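PDB 4R3U: 2-hydroxyisobutanoyl-CoA mutase large subunit, which works with its small cobalamin-binding partner subunit to interconvert 2-hydroxyisobutyryl-CoA and (S)-3-hydroxybutyryl-CoA. Local coordinates for residues K112-L117 / E162-D167; I125-D130 / V175-N180; F129-L134 / D145-R150; A183-A188 / G554-K559. All coordinates share one frame; numbering follows the deposited sequence.

Interaction 1 (K112-L117 / E162-D167); sequences KRFKYL and EALLAD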
# COMPACT_ATOMS: atom_id res chain seq x y z
N LYS A 112 -14.57 -23.10 11.58
CA LYS A 112 -15.16 -22.75 10.29
C LYS A 112 -14.33 -21.59 9.66
O LYS A 112 -13.96 -21.67 8.48
CB LYS A 112 -16.65 -22.38 10.46
CG LYS A 112 -17.40 -22.03 9.16
CD LYS A 112 -18.67 -21.22 9.39
CE LYS A 112 -18.56 -19.72 9.07
NZ LYS A 112 -18.25 -18.87 10.26
N ARG A 113 -14.01 -20.55 10.47
CA ARG A 113 -13.16 -19.41 10.05
C ARG A 113 -11.72 -19.86 9.71
O ARG A 113 -11.19 -19.37 8.73
CB ARG A 113 -13.15 -18.29 11.10
CG ARG A 113 -12.43 -16.99 10.67
CD ARG A 113 -13.03 -16.31 9.44
NE ARG A 113 -14.29 -15.67 9.78
CZ ARG A 113 -14.40 -14.40 10.13
NH1 ARG A 113 -15.57 -13.90 10.48
NH2 ARG A 113 -13.32 -13.63 10.23
N PHE A 114 -11.11 -20.81 10.49
CA PHE A 114 -9.78 -21.36 10.17
C PHE A 114 -9.78 -21.89 8.75
O PHE A 114 -8.91 -21.54 7.95
CB PHE A 114 -9.36 -22.51 11.12
CG PHE A 114 -8.97 -22.11 12.52
CD1 PHE A 114 -8.66 -20.78 12.83
CD2 PHE A 114 -8.92 -23.05 13.55
CE1 PHE A 114 -8.29 -20.41 14.13
CE2 PHE A 114 -8.51 -22.69 14.83
CZ PHE A 114 -8.22 -21.37 15.12
N LYS A 115 -10.78 -22.72 8.44
CA LYS A 115 -10.99 -23.38 7.14
C LYS A 115 -11.18 -22.37 6.02
O LYS A 115 -10.53 -22.52 4.98
CB LYS A 115 -12.09 -24.43 7.22
CG LYS A 115 -11.69 -25.56 8.17
CD LYS A 115 -12.81 -26.52 8.50
CE LYS A 115 -12.27 -27.77 9.16
NZ LYS A 115 -13.35 -28.51 9.87
N TYR A 116 -11.97 -21.30 6.26
CA TYR A 116 -12.17 -20.21 5.31
C TYR A 116 -10.82 -19.52 5.00
O TYR A 116 -10.48 -19.30 3.83
CB TYR A 116 -13.16 -19.18 5.85
CG TYR A 116 -13.24 -17.95 4.98
CD1 TYR A 116 -14.00 -17.95 3.82
CD2 TYR A 116 -12.48 -16.81 5.28
CE1 TYR A 116 -14.04 -16.83 2.98
CE2 TYR A 116 -12.50 -15.70 4.44
CZ TYR A 116 -13.30 -15.70 3.30
OH TYR A 116 -13.36 -14.60 2.49
N LEU A 117 -10.10 -19.14 6.08
CA LEU A 117 -8.80 -18.45 6.03
C LEU A 117 -7.77 -19.29 5.30
O LEU A 117 -7.02 -18.75 4.48
CB LEU A 117 -8.33 -18.08 7.46
CG LEU A 117 -9.15 -17.02 8.21
CD1 LEU A 117 -8.72 -16.92 9.64
CD2 LEU A 117 -9.09 -15.66 7.51
N GLU A 162 -10.83 -29.70 20.76
CA GLU A 162 -11.04 -30.74 19.77
C GLU A 162 -11.96 -30.17 18.71
O GLU A 162 -11.67 -30.34 17.52
CB GLU A 162 -11.65 -32.00 20.41
CG GLU A 162 -10.68 -32.69 21.36
CD GLU A 162 -11.24 -33.74 22.30
OE1 GLU A 162 -12.48 -33.81 22.47
OE2 GLU A 162 -10.42 -34.47 22.90
N ALA A 163 -13.01 -29.41 19.13
CA ALA A 163 -13.97 -28.71 18.26
C ALA A 163 -13.25 -27.63 17.48
O ALA A 163 -13.47 -27.52 16.27
CB ALA A 163 -15.10 -28.09 19.07
N LEU A 164 -12.35 -26.88 18.15
CA LEU A 164 -11.54 -25.81 17.59
C LEU A 164 -10.62 -26.25 16.46
O LEU A 164 -10.50 -25.55 15.46
CB LEU A 164 -10.70 -25.12 18.70
CG LEU A 164 -9.75 -23.98 18.25
CD1 LEU A 164 -10.51 -22.72 17.99
CD2 LEU A 164 -8.68 -23.74 19.27
N LEU A 165 -9.93 -27.36 16.65
CA LEU A 165 -8.93 -27.89 15.74
C LEU A 165 -9.40 -29.13 14.97
O LEU A 165 -8.59 -29.88 14.44
CB LEU A 165 -7.60 -28.15 16.52
CG LEU A 165 -6.89 -26.88 17.04
CD1 LEU A 165 -5.87 -27.20 18.10
CD2 LEU A 165 -6.24 -26.07 15.88
N ALA A 166 -10.73 -29.31 14.87
CA ALA A 166 -11.35 -30.41 14.14
C ALA A 166 -10.91 -30.36 12.68
O ALA A 166 -10.88 -29.28 12.09
CB ALA A 166 -12.86 -30.33 14.24
N ASP A 167 -10.52 -31.52 12.13
CA ASP A 167 -10.07 -31.69 10.74
C ASP A 167 -8.81 -30.85 10.39
O ASP A 167 -8.58 -30.54 9.22
CB ASP A 167 -11.22 -31.46 9.72
CG ASP A 167 -12.58 -31.98 10.15
OD1 ASP A 167 -12.74 -33.23 10.24
OD2 ASP A 167 -13.46 -31.15 10.45
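Phe114 and Lys115, neighbours on helix 107-119, reach the C-terminal end of helix 158-164 and the turn that follows it, one through its ring and the other through its charge. Phe114 turns the CD2-CE2-CZ side of its ring to Leu164. Its CE2 lies 3.7 Å from CD1 of Leu164, and its CZ touches the same methyl. Leu164 carries CG anti to its own backbone N (chi1 178°), which sets that CG 3.9 Å from CE2 of Phe114. The carbonyl O of Leu164 also comes obliquely to the ring, 3.5 Å from CD2 of Phe114, while its bond to Asn111 ND2 satisfies it. Leu165, where the chain leaves helical geometry, adds a looser touch of its CD2 on CE2 of Phe114 at 4.2 Å.

Lys115 runs out extended beyond CG until NZ makes a salt bridge of 2.7 Å with OD2 of Asp167, taking the lone pair that faces away from the other carboxylate oxygen. The same NZ makes a weak bond of 3.4 Å to the carbonyl O of Ala166 and another bond to Asn111 OD1, so three oxygens surround the ammonium. An alanine here would probably leave the exposed Asp167 carboxylate without its charged mate and open a gap beside the Ala166 carbonyl.

Deeper in, the Phe114 ring rests on Ile125 and Thr127 of strand 125-128, and Leu164 also touches Thr127. A helix packed against the end of another outer helix, both resting on a strand that lies between them in the chain, is the pattern of the outer layer of a TIM barrel.

Interaction 2 (I125-D130 / V175-N180); sequences ISTDFD and VSFTIN. With 3KK (S-{(3R,5R,9R)-1-[(2R,3S,4R,5R)-5-(6-amino-9H-purin-9-yl)-4-hydroxy-3-(phosphonooxy)tetrahydrofuran-2-yl]-3,5,9-trihydroxy-8,8-dimethyl-3,5-dioxido-10,14-dioxo-2,4,6-trioxa-11,15-diaza-3lambda~5~,5lambda~5~-diphosphaheptadecan-17-yl} 2-hydroxy-2-methylpropanethioate), chain F.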
# COMPACT_ATOMS: atom_id res chain seq x y z
N ILE A 125 -2.14 -20.85 11.45
CA ILE A 125 -3.33 -20.57 12.25
C ILE A 125 -3.01 -19.63 13.44
O ILE A 125 -2.01 -19.83 14.12
CB ILE A 125 -4.01 -21.90 12.69
CG1 ILE A 125 -4.88 -22.45 11.55
CG2 ILE A 125 -4.79 -21.79 14.02
CD1 ILE A 125 -4.93 -23.95 11.53
N SER A 126 -3.85 -18.61 13.67
CA SER A 126 -3.75 -17.72 14.82
C SER A 126 -5.11 -17.76 15.51
O SER A 126 -6.14 -17.71 14.85
CB SER A 126 -3.36 -16.30 14.42
OG SER A 126 -3.37 -15.40 15.52
N THR A 127 -5.11 -17.85 16.83
CA THR A 127 -6.36 -17.93 17.58
C THR A 127 -6.41 -16.88 18.69
O THR A 127 -5.49 -16.81 19.52
CB THR A 127 -6.54 -19.34 18.18
OG1 THR A 127 -5.97 -20.34 17.32
CG2 THR A 127 -8.01 -19.65 18.54
N ASP A 128 -7.49 -16.07 18.69
CA ASP A 128 -7.83 -15.12 19.73
C ASP A 128 -8.97 -15.64 20.54
O ASP A 128 -9.94 -16.18 20.01
CB ASP A 128 -8.12 -13.71 19.19
CG ASP A 128 -6.84 -12.91 19.15
OD1 ASP A 128 -5.76 -13.53 18.95
OD2 ASP A 128 -6.92 -11.64 19.22
N PHE A 129 -8.86 -15.49 21.85
CA PHE A 129 -9.79 -16.03 22.85
C PHE A 129 -10.66 -14.95 23.47
O PHE A 129 -10.33 -13.77 23.41
CB PHE A 129 -9.00 -16.81 23.92
CG PHE A 129 -8.15 -17.92 23.31
CD1 PHE A 129 -8.68 -19.19 23.10
CD2 PHE A 129 -6.85 -17.67 22.89
CE1 PHE A 129 -7.93 -20.19 22.48
CE2 PHE A 129 -6.10 -18.66 22.25
CZ PHE A 129 -6.64 -19.92 22.07
N ASP A 130 -11.81 -15.36 24.02
CA ASP A 130 -12.69 -14.43 24.68
C ASP A 130 -12.11 -14.00 26.05
O ASP A 130 -11.14 -14.61 26.54
CB ASP A 130 -14.11 -15.01 24.79
CG ASP A 130 -14.28 -16.25 25.62
OD1 ASP A 130 -13.35 -16.59 26.37
OD2 ASP A 130 -15.37 -16.82 25.61
N VAL A 175 0.08 -23.83 14.61
CA VAL A 175 -1.05 -23.30 15.38
C VAL A 175 -0.61 -22.38 16.53
O VAL A 175 -0.05 -22.87 17.53
CB VAL A 175 -2.01 -24.43 15.87
CG1 VAL A 175 -3.17 -23.87 16.70
CG2 VAL A 175 -2.54 -25.27 14.70
N SER A 176 -0.95 -21.09 16.40
CA SER A 176 -0.71 -20.02 17.37
C SER A 176 -1.96 -19.77 18.25
O SER A 176 -3.10 -19.73 17.75
CB SER A 176 -0.32 -18.72 16.66
OG SER A 176 0.02 -17.72 17.60
N PHE A 177 -1.73 -19.59 19.56
CA PHE A 177 -2.75 -19.29 20.57
C PHE A 177 -2.41 -17.96 21.25
O PHE A 177 -1.34 -17.83 21.86
CB PHE A 177 -2.83 -20.40 21.62
CG PHE A 177 -3.42 -21.73 21.21
CD1 PHE A 177 -4.41 -21.79 20.22
CD2 PHE A 177 -3.04 -22.91 21.84
CE1 PHE A 177 -4.99 -23.01 19.86
CE2 PHE A 177 -3.63 -24.14 21.49
CZ PHE A 177 -4.61 -24.18 20.53
N THR A 178 -3.28 -16.94 21.10
CA THR A 178 -3.08 -15.64 21.76
C THR A 178 -3.63 -15.76 23.19
O THR A 178 -4.69 -15.22 23.52
CB THR A 178 -3.74 -14.54 20.99
OG1 THR A 178 -3.28 -14.61 19.65
CG2 THR A 178 -3.48 -13.18 21.58
N ILE A 179 -2.90 -16.52 24.00
CA ILE A 179 -3.29 -16.84 25.36
C ILE A 179 -2.15 -16.41 26.30
O ILE A 179 -0.98 -16.50 25.93
CB ILE A 179 -3.70 -18.35 25.44
CG1 ILE A 179 -4.46 -18.69 26.77
CG2 ILE A 179 -2.53 -19.30 25.16
CD1 ILE A 179 -5.93 -18.34 26.78
N ASN A 180 -2.50 -15.85 27.45
CA ASN A 180 -1.51 -15.30 28.35
C ASN A 180 -1.45 -15.85 29.80
O ASN A 180 -0.74 -16.84 29.99
CB ASN A 180 -1.45 -13.76 28.24
CG ASN A 180 -1.09 -13.32 26.85
OD1 ASN A 180 0.07 -13.36 26.46
ND2 ASN A 180 -2.07 -12.91 26.05
C4 3KK F . -4.64 -9.52 21.22
C3 3KK F . -4.08 -9.56 19.80
C2 3KK F . -3.77 -8.15 19.31
O3 3KK F . -5.07 -10.14 18.96
C1 3KK F . -2.81 -10.41 19.70
O1 3KK F . -1.92 -10.38 20.56
S1P 3KK F . -2.75 -11.41 18.25
C2P 3KK F . -1.19 -12.32 18.43
C3P 3KK F . -1.11 -13.43 17.42
N4P 3KK F . 0.19 -14.06 17.54
C5P 3KK F . 0.75 -14.74 16.53
O5P 3KK F . 0.23 -14.92 15.43
C6P 3KK F . 2.14 -15.30 16.89
C7P 3KK F . 2.70 -16.18 15.78
N8P 3KK F . 4.06 -16.61 16.12
C9P 3KK F . 4.70 -17.54 15.40
O9P 3KK F . 4.17 -18.11 14.45
CAP 3KK F . 6.11 -17.97 15.92
OAP 3KK F . 6.18 -17.98 17.36
CBP 3KK F . 7.34 -17.29 15.22
CDP 3KK F . 8.63 -17.98 15.67
CEP 3KK F . 7.44 -15.80 15.58
CCP 3KK F . 7.26 -17.44 13.68
O6A 3KK F . 7.07 -18.84 13.37
P2A 3KK F . 6.55 -19.39 11.98
O4A 3KK F . 5.43 -18.56 11.51
O5A 3KK F . 6.34 -20.85 12.14
O3A 3KK F . 7.83 -19.06 11.04
P1A 3KK F . 9.32 -19.75 11.11
O1A 3KK F . 9.58 -20.42 12.41
O2A 3KK F . 10.28 -18.73 10.65
O5B 3KK F . 9.10 -20.82 9.91
C5B 3KK F . 8.62 -22.17 10.12
C4B 3KK F . 9.69 -23.19 9.68
O4B 3KK F . 10.26 -22.86 8.37
C3B 3KK F . 10.86 -23.22 10.66
O3B 3KK F . 11.31 -24.59 10.78
P3B 3KK F . 11.13 -25.48 12.11
O8A 3KK F . 11.87 -24.69 13.12
O7A 3KK F . 9.66 -25.53 12.28
O9A 3KK F . 11.75 -26.76 11.71
C2B 3KK F . 11.91 -22.35 9.99
O2B 3KK F . 13.24 -22.70 10.40
C1B 3KK F . 11.68 -22.66 8.52
N9A 3KK F . 12.10 -21.54 7.63
C8A 3KK F . 11.61 -20.30 7.55
N7A 3KK F . 12.30 -19.64 6.62
C5A 3KK F . 13.21 -20.47 6.10
C4A 3KK F . 13.08 -21.66 6.73
N3A 3KK F . 13.87 -22.71 6.41
C2A 3KK F . 14.84 -22.60 5.40
N1A 3KK F . 14.94 -21.33 4.76
C6A 3KK F . 14.14 -20.31 5.14
N6A 3KK F . 14.23 -19.12 4.55
O HOH W 1 -2.57 -16.51 17.87
O HOH W 2 -6.86 -13.93 22.62
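Thr127 and Phe177 sit side by side on parallel strands 125-128 and 175-178, and the edge of the Phe177 ring fits against the threonine, CD1 of Phe177 lying 3.6 Å from Thr127 OG1. That hydroxyl bends back to donate to the carbonyl O of Ser176. Next along this face, CG2 of Ile125 and CG1 of Val175 abut at 3.8 Å.

Phe129, farther along the chain, is the larger bump. Its CZ corner drives to 3.4 Å from CD1 of Phe177 in an offset edge-to-face pair with planes at 71°. The carbonyl O of Thr178 lies at its edge, 3.3 Å from CD2 of Phe129, while CD1 of Ile179 lies over one ring face. An alanine here would probably open a gap between Phe177 and Ile179.

On the other face, water 1 fills the dip between Ser126, Ser176 and Thr178, bonded to all three hydroxyls; the pantetheine arm of 3KK passes over them, its thioester end next to Thr178. Thr178 OG1 donates to OD1 of Asp128 at 2.8 Å, a bond that would restrain this substrate-binding carboxylate, inferred to matter for stereospecificity, whose OD2 faces the ligand hydroxyl O3.

In the barrel sheet, 97-102 flanks 125-128 and 206-208 flanks 175-178. Helix 107-119 covers Ile125 through Ile118; on helix 183-196, Leu186 covers Phe129 and Ile179, and Tyr190 covers Val175.

Interaction 3 (F129-L134 / D145-R150); sequences FDMPTL and DGEVGR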
# COMPACT_ATOMS: atom_id res chain seq x y z
N PHE A 129 -8.86 -15.49 21.85
CA PHE A 129 -9.79 -16.03 22.85
C PHE A 129 -10.66 -14.95 23.47
O PHE A 129 -10.33 -13.77 23.41
CB PHE A 129 -9.00 -16.81 23.92
CG PHE A 129 -8.15 -17.92 23.31
CD1 PHE A 129 -8.68 -19.19 23.10
CD2 PHE A 129 -6.85 -17.67 22.89
CE1 PHE A 129 -7.93 -20.19 22.48
CE2 PHE A 129 -6.10 -18.66 22.25
CZ PHE A 129 -6.64 -19.92 22.07
N ASP A 130 -11.81 -15.36 24.02
CA ASP A 130 -12.69 -14.43 24.68
C ASP A 130 -12.11 -14.00 26.05
O ASP A 130 -11.14 -14.61 26.54
CB ASP A 130 -14.11 -15.01 24.79
CG ASP A 130 -14.28 -16.25 25.62
OD1 ASP A 130 -13.35 -16.59 26.37
OD2 ASP A 130 -15.37 -16.82 25.61
N MET A 131 -12.71 -13.00 26.67
CA MET A 131 -12.29 -12.49 27.96
C MET A 131 -12.32 -13.52 29.06
O MET A 131 -11.30 -13.64 29.73
CB MET A 131 -13.06 -11.22 28.34
CG MET A 131 -12.81 -10.04 27.42
SD MET A 131 -11.08 -9.84 26.91
CE MET A 131 -10.28 -9.35 28.40
N PRO A 132 -13.40 -14.34 29.25
CA PRO A 132 -13.35 -15.37 30.32
C PRO A 132 -12.10 -16.26 30.22
O PRO A 132 -11.36 -16.40 31.21
CB PRO A 132 -14.65 -16.15 30.12
CG PRO A 132 -15.58 -15.16 29.52
CD PRO A 132 -14.73 -14.31 28.60
N THR A 133 -11.81 -16.78 29.02
CA THR A 133 -10.68 -17.65 28.71
C THR A 133 -9.33 -16.96 28.98
O THR A 133 -8.44 -17.56 29.57
CB THR A 133 -10.83 -18.20 27.27
OG1 THR A 133 -12.09 -18.85 27.17
CG2 THR A 133 -9.72 -19.15 26.85
N LEU A 134 -9.21 -15.70 28.53
CA LEU A 134 -8.02 -14.86 28.72
C LEU A 134 -7.75 -14.59 30.20
O LEU A 134 -6.59 -14.57 30.64
CB LEU A 134 -8.17 -13.54 27.95
CG LEU A 134 -8.07 -13.61 26.40
CD1 LEU A 134 -8.45 -12.27 25.76
CD2 LEU A 134 -6.70 -14.10 25.94
N ASP A 145 -20.43 -13.58 32.51
CA ASP A 145 -21.75 -13.09 32.03
C ASP A 145 -21.65 -12.08 30.88
O ASP A 145 -20.96 -11.07 31.01
CB ASP A 145 -22.57 -12.49 33.20
CG ASP A 145 -24.01 -12.16 32.86
OD1 ASP A 145 -24.83 -13.11 32.79
OD2 ASP A 145 -24.32 -10.96 32.69
N GLY A 146 -22.31 -12.39 29.77
CA GLY A 146 -22.33 -11.53 28.59
C GLY A 146 -21.03 -11.42 27.81
O GLY A 146 -20.95 -10.65 26.86
N GLU A 147 -20.00 -12.20 28.18
CA GLU A 147 -18.68 -12.13 27.54
C GLU A 147 -18.25 -13.43 26.85
O GLU A 147 -17.18 -13.45 26.24
CB GLU A 147 -17.61 -11.67 28.56
CG GLU A 147 -17.91 -10.33 29.21
CD GLU A 147 -16.73 -9.42 29.48
OE1 GLU A 147 -16.76 -8.71 30.51
OE2 GLU A 147 -15.81 -9.37 28.64
N VAL A 148 -19.08 -14.49 26.92
CA VAL A 148 -18.73 -15.80 26.32
C VAL A 148 -18.72 -15.75 24.78
O VAL A 148 -19.74 -15.41 24.19
CB VAL A 148 -19.60 -16.98 26.85
CG1 VAL A 148 -19.01 -18.31 26.41
CG2 VAL A 148 -19.75 -16.92 28.36
N GLY A 149 -17.58 -16.11 24.18
CA GLY A 149 -17.36 -16.17 22.74
C GLY A 149 -17.56 -14.87 21.98
O GLY A 149 -17.66 -14.88 20.75
N ARG A 150 -17.62 -13.75 22.72
CA ARG A 150 -17.84 -12.41 22.16
C ARG A 150 -16.60 -11.81 21.45
O ARG A 150 -16.67 -11.52 20.26
CB ARG A 150 -18.39 -11.49 23.25
CG ARG A 150 -18.79 -10.12 22.75
CD ARG A 150 -19.44 -9.26 23.81
NE ARG A 150 -20.73 -9.77 24.29
CZ ARG A 150 -21.90 -9.68 23.65
NH1 ARG A 150 -21.99 -9.07 22.48
NH2 ARG A 150 -23.00 -10.19 24.20
O HOH W 3 -15.32 -11.90 25.07
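Asp130 reaches from the start of helix 131-135 to the loop backbone around Gly149, and its side chain can be followed outward. CB of Asp130 rests 3.7 Å from the carbonyl O of Glu147. Beyond it, CG lies between the backbone N and the carbonyl carbon (chi1 63°), and from there the two carboxylate oxygens part company. OD1 turns back to its own helix: Thr133 N donates to it at 3.1 Å, the N-cap bond, and Thr133 OG1 donates at 2.7 Å from the opposite face of the carboxylate plane. OD2 crosses to the loop, where Gly149 N meets the lone pair facing away from OD1, at 2.7 Å and nearly straight (173°). The CG1 methyl of Val148 stands beside the same oxygen. Gly149 adopts a positive phi (60°), a backbone shape that favours glycine.

Around this bond the contact is made by packing and one water. Pro132 lays CD 3.5 Å from the carbonyl O of Glu147 and 3.9 Å from CB of Glu147. OE2 of Glu147 lies 3.3 Å from CG of Met131, while OE1 is bonded to Leu26 N of the small subunit. Water 3 joins Met131 N to the Glu147 carbonyl. Met131 itself touches the cobalamin, so the helix start lies against the cofactor while the loop, through Glu147, meets the small subunit.

One buried carboxylate thus collects three donors, two of them backbone N-H groups and one a hydroxyl, at the N-terminal end of a helix. Such surroundings would probably favour its ionised form, and its bonds tie helix and loop together, with water 3 as a second bridge.

Interaction 4 (A183-A188 / G554-K559); sequences AWILLA and GDIVEK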
# COMPACT_ATOMS: atom_id res chain seq x y z
N ALA A 183 -2.06 -19.48 29.63
CA ALA A 183 -1.34 -20.09 28.51
C ALA A 183 -0.92 -21.53 28.78
O ALA A 183 -0.97 -22.35 27.85
CB ALA A 183 -0.12 -19.26 28.16
N TRP A 184 -0.49 -21.83 30.04
CA TRP A 184 -0.01 -23.17 30.38
C TRP A 184 -1.09 -24.24 30.25
O TRP A 184 -0.80 -25.36 29.81
CB TRP A 184 0.74 -23.19 31.72
CG TRP A 184 -0.03 -23.63 32.94
CD1 TRP A 184 0.03 -24.86 33.55
CD2 TRP A 184 -0.90 -22.83 33.75
NE1 TRP A 184 -0.74 -24.87 34.68
CE2 TRP A 184 -1.34 -23.64 34.83
CE3 TRP A 184 -1.38 -21.51 33.66
CZ2 TRP A 184 -2.21 -23.16 35.83
CZ3 TRP A 184 -2.28 -21.05 34.63
CH2 TRP A 184 -2.66 -21.86 35.71
N ILE A 185 -2.34 -23.86 30.59
CA ILE A 185 -3.54 -24.72 30.51
C ILE A 185 -3.82 -25.04 29.03
O ILE A 185 -4.02 -26.19 28.67
CB ILE A 185 -4.74 -24.05 31.26
CG1 ILE A 185 -4.50 -24.08 32.77
CG2 ILE A 185 -6.09 -24.69 30.87
CD1 ILE A 185 -5.30 -23.16 33.50
N LEU A 186 -3.77 -24.02 28.16
CA LEU A 186 -3.96 -24.22 26.73
C LEU A 186 -2.86 -25.02 26.07
O LEU A 186 -3.15 -25.84 25.20
CB LEU A 186 -4.27 -22.91 26.01
CG LEU A 186 -5.75 -22.69 25.84
CD1 LEU A 186 -6.40 -22.27 27.11
CD2 LEU A 186 -6.01 -21.69 24.83
N LEU A 187 -1.60 -24.85 26.54
CA LEU A 187 -0.48 -25.65 26.07
C LEU A 187 -0.64 -27.13 26.52
O LEU A 187 -0.34 -28.04 25.74
CB LEU A 187 0.87 -25.06 26.56
CG LEU A 187 2.15 -25.83 26.13
CD1 LEU A 187 2.26 -26.00 24.59
CD2 LEU A 187 3.38 -25.21 26.74
N ALA A 188 -1.14 -27.35 27.75
CA ALA A 188 -1.40 -28.69 28.27
C ALA A 188 -2.48 -29.37 27.41
O ALA A 188 -2.34 -30.55 27.10
CB ALA A 188 -1.87 -28.61 29.71
N GLY A 554 -11.02 -23.20 34.74
CA GLY A 554 -11.53 -22.68 36.01
C GLY A 554 -11.17 -23.55 37.19
O GLY A 554 -10.77 -23.02 38.22
N ASP A 555 -11.29 -24.89 37.04
CA ASP A 555 -10.93 -25.84 38.12
C ASP A 555 -9.46 -25.63 38.54
O ASP A 555 -9.18 -25.46 39.73
CB ASP A 555 -11.09 -27.31 37.65
CG ASP A 555 -12.49 -27.83 37.39
OD1 ASP A 555 -13.43 -27.42 38.11
OD2 ASP A 555 -12.65 -28.69 36.52
N ILE A 556 -8.56 -25.59 37.52
CA ILE A 556 -7.11 -25.41 37.62
C ILE A 556 -6.76 -24.03 38.16
O ILE A 556 -6.00 -23.94 39.14
CB ILE A 556 -6.39 -25.75 36.27
CG1 ILE A 556 -6.71 -27.22 35.82
CG2 ILE A 556 -4.87 -25.55 36.36
CD1 ILE A 556 -6.46 -27.54 34.33
N VAL A 557 -7.31 -22.96 37.53
CA VAL A 557 -7.10 -21.55 37.90
C VAL A 557 -7.54 -21.25 39.34
O VAL A 557 -6.76 -20.65 40.10
CB VAL A 557 -7.71 -20.57 36.86
CG1 VAL A 557 -7.95 -19.17 37.43
CG2 VAL A 557 -6.86 -20.51 35.59
N GLU A 558 -8.78 -21.67 39.72
CA GLU A 558 -9.33 -21.42 41.06
C GLU A 558 -8.57 -22.09 42.15
O GLU A 558 -8.31 -21.45 43.17
CB GLU A 558 -10.82 -21.73 41.14
CG GLU A 558 -11.68 -20.76 40.35
CD GLU A 558 -11.48 -19.28 40.63
OE1 GLU A 558 -11.69 -18.86 41.79
OE2 GLU A 558 -11.13 -18.55 39.67
N LYS A 559 -8.18 -23.37 41.94
CA LYS A 559 -7.40 -24.15 42.90
C LYS A 559 -6.09 -23.41 43.27
O LYS A 559 -5.75 -23.30 44.45
CB LYS A 559 -7.11 -25.55 42.33
CG LYS A 559 -6.53 -26.52 43.34
CD LYS A 559 -7.59 -26.96 44.33
CE LYS A 559 -7.05 -27.89 45.38
NZ LYS A 559 -8.14 -28.37 46.28
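This is a buried, wholly apolar helix-to-helix contact in which Trp184 and Ile185 of helix 183-196, which follows strand 175-178 of the barrel, meet Ile556 and Val557 of helix 553-564, the last helix of the chain. The two short segments run roughly antiparallel, at 143°, with axes 10.8 Å apart, a wide spacing that the side chains have to bridge.

Ile185 does so with its tip. Its CD1 lies 3.7 Å from CG2 of Val557 and 3.8 Å from CG2 of Ile556, seated between the two methyls. CG2 of Ile556, anti to its own backbone N, also comes obliquely to the six-membered ring of Trp184, 3.6 Å from CZ2. Meanwhile CG1 of Ile185 sits over the centre of one indole face, 3.7 Å above it, so the tryptophan and isoleucine approach the other helix as one block.

Ile232 and Ile236 of helix 226-243 touch the indole too, and Leu528 of helix 518-532 touches Ile556. No hydrogen bond crosses between the segments: Trp184 NE1 turns elsewhere, to a weak bond with Thr543 OG1. The contact therefore depends on shape and the burial of hydrocarbon, with no directional bond to fix its register.

Interactions 1, 2 and 3 belong to one stretch of the barrel, and their segments interleave along the chain: helix 107-119, strand 125-128, helix 131-135, the 145-150 loop, helix 158-164, strand 175-178. Interaction 2 is the inner, strand-to-strand layer. The centres of interactions 1 and 3 lie about 13 Å from it, the first behind it on the outer helices, the second past the strand's C-terminal end and beside cobalamin. Phe129 and Asp130 are common to 2 and 3. Interaction 4 comes last, about 15 Å from interaction 2, and brings in helix 553-564 from far along the chain. Leu186 there touches Phe129, so helix 183-196 stands between the substrate-lining strands and the C-terminal helix.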